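Protein-glutamine gamma-glutamyltransferase (Pagrus major, PDB 1G0D) catalyses the cross-linking of proteins by joining peptide-bound glutamine to lysine or other primary amines, probably in a calcium-dependent manner. Local coordinates at residues D186-V191 with L283-I288; D193-A198 with E203-H208; D211-G216 with R341-E346. One frame throughout, in Å; residues are numbered along the deposited sequence.

How the contacts relate
Contact 1 is fully apolar and lies deepest, pairing helix 184-193 with the C-terminal end of helix 272-286. Contact 2 follows directly in the chain, nearer the surface, where helices 196-200 and 202-208 meet through a carboxylate and a water. Contact 3, also buried although its loop runs out to the surface, sets a valine against an ion pair. Helix 212-223 links all three: Val215 packs on Leu286 of contact 1, Tyr214 reaches Asp205 of contact 2, and Val213 carries contact 3. Thus chemistry changes with place, from methyl, sulfur and ring packing inside to charged groups in the two outer contacts, all away from the catalytic residues.

Contact 1: residues D186-V191 with L283-I288; sequences DICFEV and LRCLGI
Cys188 and Phe189 of helix 184-193 face Cys285 and Leu286 at the C-terminal end of helix 272-286, the helix of the papain-like transglutaminase core that carries the catalytic Cys272 at its other end. The contact is helix-to-helix packing in the protein interior, and its four touching residues are all buried. One half of it is made by sulfur. Cys188 SG rests against Cys285 CB at 3.8 Å, while its distance to Cys285 SG, 4.1 Å, is far too long for a disulfide, so the two thiols simply pack side by side. Cys285 turns its SG anti to the backbone N (chi1 -165°), which brings it alongside the other sulfur. The other half is branched-chain and aromatic packing, with Leu286 CD2 in the middle. This methyl meets Cys188 CB at 3.8 Å and at the same time sits over one face of the Phe189 ring, a CH-pi contact with 4.2 Å from CD2 to the ring centroid. The backbone end of helix 272-286 is fixed by a Schellman motif: Gly287 takes a positive phi of 110°, Gly287 N bonds to Arg284 O, and Ile288 N reaches back to Leu283 O. Around this pair, Val191 and Leu283 both pack on Ile219 of helix 212-223, and Ile187 lies against helix 253-261. Over the ring, Leu286 CD2 is displaced toward the rim, and its nearest ring atom is Phe189 CZ, at 4.0 Å.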
# COMPACT_ATOMS: atom_id res chain seq x y z
N ASP A 186 -6.44 -9.25 15.47
CA ASP A 186 -7.74 -9.00 16.06
C ASP A 186 -8.42 -7.77 15.48
O ASP A 186 -9.66 -7.77 15.32
CB ASP A 186 -7.58 -8.85 17.54
CG ASP A 186 -6.96 -10.04 18.15
OD1 ASP A 186 -7.73 -10.77 18.79
OD2 ASP A 186 -5.73 -10.25 18.00
N ILE A 187 -7.62 -6.74 15.20
CA ILE A 187 -8.14 -5.50 14.62
C ILE A 187 -8.53 -5.73 13.16
O ILE A 187 -9.44 -5.09 12.63
CB ILE A 187 -7.10 -4.37 14.62
CG1 ILE A 187 -6.70 -3.98 16.05
CG2 ILE A 187 -7.70 -3.17 13.97
CD1 ILE A 187 -5.37 -3.27 16.16
N CYS A 188 -7.83 -6.63 12.47
CA CYS A 188 -8.16 -6.91 11.09
C CYS A 188 -9.58 -7.43 11.04
O CYS A 188 -10.34 -6.94 10.22
CB CYS A 188 -7.17 -7.89 10.49
SG CYS A 188 -5.59 -7.15 10.12
N PHE A 189 -9.95 -8.40 11.89
CA PHE A 189 -11.33 -8.94 11.94
C PHE A 189 -12.32 -7.89 12.43
O PHE A 189 -13.51 -8.00 12.18
CB PHE A 189 -11.45 -10.17 12.85
CG PHE A 189 -10.91 -11.44 12.22
CD1 PHE A 189 -9.75 -12.04 12.71
CD2 PHE A 189 -11.50 -11.97 11.08
CE1 PHE A 189 -9.17 -13.13 12.06
CE2 PHE A 189 -10.93 -13.06 10.42
CZ PHE A 189 -9.76 -13.65 10.91
N GLU A 190 -11.83 -6.87 13.13
CA GLU A 190 -12.66 -5.77 13.63
C GLU A 190 -13.05 -4.85 12.46
O GLU A 190 -14.14 -4.27 12.41
CB GLU A 190 -11.87 -4.97 14.66
CG GLU A 190 -12.76 -4.19 15.59
CD GLU A 190 -12.01 -3.26 16.52
OE1 GLU A 190 -12.71 -2.54 17.25
OE2 GLU A 190 -10.75 -3.22 16.53
N VAL A 191 -12.13 -4.68 11.52
CA VAL A 191 -12.40 -3.87 10.35
C VAL A 191 -13.50 -4.59 9.56
O VAL A 191 -14.37 -3.96 8.97
CB VAL A 191 -11.13 -3.76 9.45
CG1 VAL A 191 -11.46 -3.02 8.16
CG2 VAL A 191 -10.02 -3.03 10.20
N LEU A 283 -4.43 -7.43 4.61
CA LEU A 283 -4.66 -8.57 3.75
C LEU A 283 -3.52 -9.60 3.99
O LEU A 283 -3.76 -10.81 4.15
CB LEU A 283 -4.76 -8.08 2.29
CG LEU A 283 -5.96 -7.13 2.06
CD1 LEU A 283 -5.74 -6.34 0.81
CD2 LEU A 283 -7.27 -7.90 1.97
N ARG A 284 -2.28 -9.13 4.08
CA ARG A 284 -1.19 -10.05 4.38
C ARG A 284 -1.56 -10.76 5.69
O ARG A 284 -1.56 -11.97 5.76
CB ARG A 284 0.12 -9.29 4.51
CG ARG A 284 0.85 -9.25 3.21
CD ARG A 284 2.27 -8.75 3.34
NE ARG A 284 2.76 -8.35 2.01
CZ ARG A 284 4.01 -7.97 1.77
NH1 ARG A 284 4.89 -7.93 2.76
NH2 ARG A 284 4.41 -7.64 0.54
N CYS A 285 -1.94 -10.02 6.73
CA CYS A 285 -2.34 -10.64 8.00
C CYS A 285 -3.45 -11.68 7.85
O CYS A 285 -3.36 -12.74 8.43
CB CYS A 285 -2.83 -9.58 9.00
SG CYS A 285 -2.95 -10.18 10.72
N LEU A 286 -4.49 -11.41 7.08
CA LEU A 286 -5.57 -12.38 6.94
C LEU A 286 -5.13 -13.55 6.08
O LEU A 286 -5.81 -14.57 6.01
CB LEU A 286 -6.83 -11.73 6.36
CG LEU A 286 -7.43 -10.65 7.26
CD1 LEU A 286 -8.80 -10.22 6.75
CD2 LEU A 286 -7.57 -11.16 8.67
N GLY A 287 -4.01 -13.40 5.38
CA GLY A 287 -3.55 -14.51 4.56
C GLY A 287 -3.63 -14.37 3.06
O GLY A 287 -3.34 -15.32 2.32
N ILE A 288 -4.02 -13.21 2.57
CA ILE A 288 -4.11 -13.07 1.12
C ILE A 288 -2.81 -12.46 0.62
O ILE A 288 -2.44 -11.38 1.06
CB ILE A 288 -5.32 -12.18 0.71
CG1 ILE A 288 -6.62 -12.75 1.29
CG2 ILE A 288 -5.44 -12.11 -0.79
CD1 ILE A 288 -7.90 -11.99 0.90

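Contact 2: residues D193-A198 with E203-H208; sequences DNSPAA and EMDIEH
Asp205 leans from helix 202-208 onto the first turn of helix 196-200. Its CB lies 3.8 Å from Ala198 CA and also touches the carbonyl of Ala197. With CG anti to the backbone N (chi1 169°), the carboxylate is carried on across Ala198, whose CB is 3.8 Å from Asp205 CG. The two oxygens then part. Asp205 OD2 presses on Ala198 CB at 3.3 Å and forms a salt bridge with Arg209, which also pairs with Asp193; the arginine thus probably offsets the repulsion between two carboxylates whose OD2 atoms are 5.3 Å apart. Asp205 OD1 passes Ala197 CB at 4.2 Å, is probably hydrogen-bonded to the hydroxyl of Tyr214, modelled very close, and accepts from a water at 2.9 Å. That water in turn accepts from Ser195 OG at 2.6 Å, spanning a gap too wide for Ser195 and Asp205 to bond directly. The water and Arg209, probably with Tyr214, satisfy a buried carboxylate and are likely to favour its ionised form. With an alanine here, the bridging water and Tyr214 would probably lose their acceptor and Arg209 a carboxylate mate, leaving it to Asp193. Ser195 stands at the N-cap of helix 196-200, ahead of Pro196 in its first turn. The arrangement is a small junction of two short consecutive helices, water-bridged from an N-cap serine to an aspartate, within the helical region preceding the catalytic helix of the core.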
# COMPACT_ATOMS: atom_id res chain seq x y z
N ASP A 193 -15.73 -6.47 10.87
CA ASP A 193 -16.93 -6.43 11.71
C ASP A 193 -17.67 -5.10 11.76
O ASP A 193 -18.82 -5.04 12.19
CB ASP A 193 -16.60 -6.81 13.15
CG ASP A 193 -16.23 -8.28 13.32
OD1 ASP A 193 -15.71 -8.64 14.40
OD2 ASP A 193 -16.45 -9.07 12.37
N ASN A 194 -17.00 -4.04 11.32
CA ASN A 194 -17.58 -2.70 11.34
C ASN A 194 -17.97 -2.20 9.98
O ASN A 194 -18.25 -1.00 9.80
CB ASN A 194 -16.58 -1.74 11.97
CG ASN A 194 -16.50 -1.91 13.45
OD1 ASN A 194 -17.37 -1.44 14.15
ND2 ASN A 194 -15.48 -2.61 13.93
N SER A 195 -17.99 -3.10 9.02
CA SER A 195 -18.34 -2.69 7.68
C SER A 195 -19.85 -2.64 7.56
O SER A 195 -20.58 -3.28 8.31
CB SER A 195 -17.74 -3.63 6.63
OG SER A 195 -18.46 -4.86 6.50
N PRO A 196 -20.34 -1.85 6.61
CA PRO A 196 -21.77 -1.71 6.36
C PRO A 196 -22.50 -3.03 6.30
O PRO A 196 -23.59 -3.19 6.87
CB PRO A 196 -21.82 -0.98 5.04
CG PRO A 196 -20.56 -0.14 5.06
CD PRO A 196 -19.53 -0.98 5.74
N ALA A 197 -21.91 -3.98 5.60
CA ALA A 197 -22.52 -5.29 5.42
C ALA A 197 -22.68 -6.05 6.70
O ALA A 197 -23.70 -6.71 6.92
CB ALA A 197 -21.71 -6.11 4.47
N ALA A 198 -21.66 -5.98 7.54
CA ALA A 198 -21.67 -6.69 8.79
C ALA A 198 -22.68 -6.03 9.73
O ALA A 198 -23.34 -6.70 10.55
CB ALA A 198 -20.26 -6.69 9.40
N GLU A 203 -24.91 -12.14 9.71
CA GLU A 203 -24.87 -13.54 9.29
C GLU A 203 -24.52 -13.74 7.81
O GLU A 203 -23.68 -14.57 7.46
CB GLU A 203 -26.21 -14.19 9.58
CG GLU A 203 -26.22 -15.66 9.28
CD GLU A 203 -27.60 -16.18 9.10
OE1 GLU A 203 -27.89 -17.30 9.57
OE2 GLU A 203 -28.40 -15.46 8.47
N MET A 204 -25.17 -12.99 6.93
CA MET A 204 -24.85 -13.09 5.52
C MET A 204 -23.40 -12.67 5.33
O MET A 204 -22.66 -13.31 4.59
CB MET A 204 -25.78 -12.19 4.72
CG MET A 204 -25.78 -12.38 3.22
SD MET A 204 -26.89 -11.13 2.45
CE MET A 204 -26.30 -11.16 0.75
N ASP A 205 -22.98 -11.60 5.99
CA ASP A 205 -21.60 -11.13 5.88
C ASP A 205 -20.63 -12.23 6.32
O ASP A 205 -19.61 -12.45 5.68
CB ASP A 205 -21.37 -9.90 6.75
CG ASP A 205 -19.89 -9.54 6.87
OD1 ASP A 205 -19.26 -9.23 5.83
OD2 ASP A 205 -19.35 -9.56 8.01
N ILE A 206 -20.94 -12.92 7.42
CA ILE A 206 -20.04 -13.98 7.88
C ILE A 206 -19.96 -15.08 6.83
O ILE A 206 -18.88 -15.62 6.52
CB ILE A 206 -20.51 -14.56 9.25
CG1 ILE A 206 -20.15 -13.59 10.37
CG2 ILE A 206 -19.80 -15.88 9.56
CD1 ILE A 206 -20.59 -14.03 11.75
N GLU A 207 -21.10 -15.40 6.25
CA GLU A 207 -21.12 -16.44 5.26
C GLU A 207 -20.29 -16.09 4.03
O GLU A 207 -19.83 -16.96 3.31
CB GLU A 207 -22.57 -16.75 4.91
CG GLU A 207 -23.42 -17.04 6.17
CD GLU A 207 -24.80 -17.60 5.86
OE1 GLU A 207 -25.57 -16.93 5.16
OE2 GLU A 207 -25.10 -18.71 6.35
N HIS A 208 -20.05 -14.80 3.81
CA HIS A 208 -19.29 -14.36 2.64
C HIS A 208 -17.80 -14.23 2.91
O HIS A 208 -17.02 -13.96 1.99
CB HIS A 208 -19.81 -13.00 2.19
CG HIS A 208 -21.08 -13.08 1.41
ND1 HIS A 208 -22.27 -13.49 1.96
CD2 HIS A 208 -21.33 -12.86 0.10
CE1 HIS A 208 -23.20 -13.52 1.03
NE2 HIS A 208 -22.66 -13.14 -0.11
O HOH W 1 -17.31 -7.16 6.47

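Contact 3: residues D211-G216 with R341-E346; sequences DPVYVG and REDLPE
Val213 pushes its two methyls against the ion pair formed by Arg341 and Asp343. Its CG2 lies 3.2 Å from Arg341 NE, a tight approach made obliquely to the guanidinium, and 3.5 Å from Arg341 CD. The other methyl, CG1, lies by the second bond of the pair, 4.1 Å from Asp343 OD2 and close to Arg341 NH1. The valine and arginine side chains meet at about a right angle, and the two methyls lie one by each bond of the ion pair, while the aspartate comes toward the valine from the opposite direction. Arg341 holds Asp343 side-on with two nitrogens: NE gives to OD1 at 2.7 Å, tilted from the guanidinium plane, and NH1 gives to OD2 at 2.7 Å, in plane and nearly straight at 166°. Both oxygens use their syn lone pairs. Successive bends at chi2 (-60°) and chi3 (-62°) fold the arginine back to reach a residue only two places on. The fold here is a beta-hairpin connection: 341-346 belongs to the loop joining strands 329-339 and 350-355, antiparallel neighbours bearing the catalytic His332 and Asp355. A type I turn, closed by Leu344 N to Arg341 O, brings Asp343 round, and Leu344 CD1 sits 3.6 Å above the guanidinium plane. Farther out, Gln352 accepts from Arg341 NH2, and Lys384 gives Asp343 OD2 a second cation. On the helix side, Asp211 is the N-cap of helix 212-223, its OD2 accepting from Val213 N at 2.9 Å from above the carboxylate plane.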
# COMPACT_ATOMS: atom_id res chain seq x y z
N ASP A 211 -14.68 -15.98 0.99
CA ASP A 211 -14.32 -15.54 -0.33
C ASP A 211 -13.21 -14.51 -0.38
O ASP A 211 -13.38 -13.38 0.08
CB ASP A 211 -15.59 -14.97 -0.95
CG ASP A 211 -15.44 -14.64 -2.41
OD1 ASP A 211 -16.46 -14.21 -2.98
OD2 ASP A 211 -14.35 -14.79 -2.99
N PRO A 212 -12.07 -14.86 -0.98
CA PRO A 212 -11.06 -13.80 -0.99
C PRO A 212 -11.46 -12.54 -1.77
O PRO A 212 -10.97 -11.46 -1.44
CB PRO A 212 -9.82 -14.49 -1.56
CG PRO A 212 -10.32 -15.64 -2.28
CD PRO A 212 -11.59 -16.08 -1.62
N VAL A 213 -12.33 -12.68 -2.79
CA VAL A 213 -12.79 -11.54 -3.62
C VAL A 213 -13.62 -10.58 -2.77
O VAL A 213 -13.41 -9.37 -2.78
CB VAL A 213 -13.67 -11.98 -4.85
CG1 VAL A 213 -14.38 -10.76 -5.47
CG2 VAL A 213 -12.81 -12.65 -5.94
N TYR A 214 -14.55 -11.13 -2.03
CA TYR A 214 -15.43 -10.38 -1.15
C TYR A 214 -14.64 -9.69 -0.03
O TYR A 214 -14.76 -8.49 0.17
CB TYR A 214 -16.44 -11.34 -0.55
CG TYR A 214 -17.29 -10.75 0.52
CD1 TYR A 214 -18.51 -10.17 0.22
CD2 TYR A 214 -16.88 -10.76 1.86
CE1 TYR A 214 -19.29 -9.61 1.20
CE2 TYR A 214 -17.65 -10.20 2.86
CZ TYR A 214 -18.85 -9.62 2.52
OH TYR A 214 -19.59 -9.00 3.50
N VAL A 215 -13.83 -10.44 0.69
CA VAL A 215 -13.03 -9.89 1.77
C VAL A 215 -12.01 -8.84 1.28
O VAL A 215 -11.70 -7.88 1.98
CB VAL A 215 -12.32 -11.05 2.49
CG1 VAL A 215 -11.29 -10.54 3.47
CG2 VAL A 215 -13.34 -11.91 3.18
N GLY A 216 -11.48 -9.04 0.07
CA GLY A 216 -10.51 -8.10 -0.46
C GLY A 216 -11.21 -6.80 -0.84
O GLY A 216 -10.69 -5.71 -0.61
N ARG A 341 -10.13 -16.09 -9.65
CA ARG A 341 -11.42 -15.44 -9.85
C ARG A 341 -12.45 -16.36 -10.42
O ARG A 341 -12.75 -16.34 -11.62
CB ARG A 341 -11.28 -14.22 -10.77
CG ARG A 341 -10.41 -13.11 -10.23
CD ARG A 341 -10.95 -12.56 -8.91
NE ARG A 341 -12.28 -11.95 -9.03
CZ ARG A 341 -12.52 -10.72 -9.50
NH1 ARG A 341 -13.76 -10.26 -9.56
NH2 ARG A 341 -11.52 -9.97 -9.92
N GLU A 342 -13.03 -17.18 -9.57
CA GLU A 342 -14.04 -18.08 -10.02
C GLU A 342 -15.31 -17.33 -10.39
O GLU A 342 -16.22 -17.88 -11.02
CB GLU A 342 -14.28 -19.10 -8.92
CG GLU A 342 -13.07 -19.94 -8.68
CD GLU A 342 -13.41 -21.26 -8.04
OE1 GLU A 342 -12.47 -21.93 -7.56
OE2 GLU A 342 -14.62 -21.61 -8.00
N ASP A 343 -15.39 -16.06 -10.02
CA ASP A 343 -16.56 -15.27 -10.35
C ASP A 343 -16.52 -14.68 -11.77
O ASP A 343 -17.44 -13.98 -12.17
CB ASP A 343 -16.75 -14.14 -9.32
CG ASP A 343 -15.58 -13.18 -9.27
OD1 ASP A 343 -14.42 -13.64 -9.37
OD2 ASP A 343 -15.80 -11.96 -9.11
N LEU A 344 -15.47 -14.97 -12.53
CA LEU A 344 -15.33 -14.43 -13.87
C LEU A 344 -14.81 -15.48 -14.85
O LEU A 344 -14.35 -16.54 -14.46
CB LEU A 344 -14.34 -13.26 -13.91
CG LEU A 344 -14.01 -12.30 -12.77
CD1 LEU A 344 -12.68 -11.61 -13.04
CD2 LEU A 344 -15.11 -11.28 -12.62
N PRO A 345 -14.88 -15.18 -16.15
CA PRO A 345 -14.40 -16.11 -17.16
C PRO A 345 -12.98 -16.61 -16.90
O PRO A 345 -12.23 -16.03 -16.11
CB PRO A 345 -14.49 -15.29 -18.44
CG PRO A 345 -15.60 -14.40 -18.19
CD PRO A 345 -15.47 -13.99 -16.77
N GLU A 346 -12.64 -17.69 -17.60
CA GLU A 346 -11.34 -18.34 -17.54
C GLU A 346 -10.30 -17.32 -17.88
O GLU A 346 -10.49 -16.56 -18.82
CB GLU A 346 -11.28 -19.45 -18.60
CG GLU A 346 -10.46 -20.69 -18.22
CD GLU A 346 -11.35 -21.86 -17.73
OE1 GLU A 346 -11.78 -21.86 -16.54
OE2 GLU A 346 -11.60 -22.80 -18.54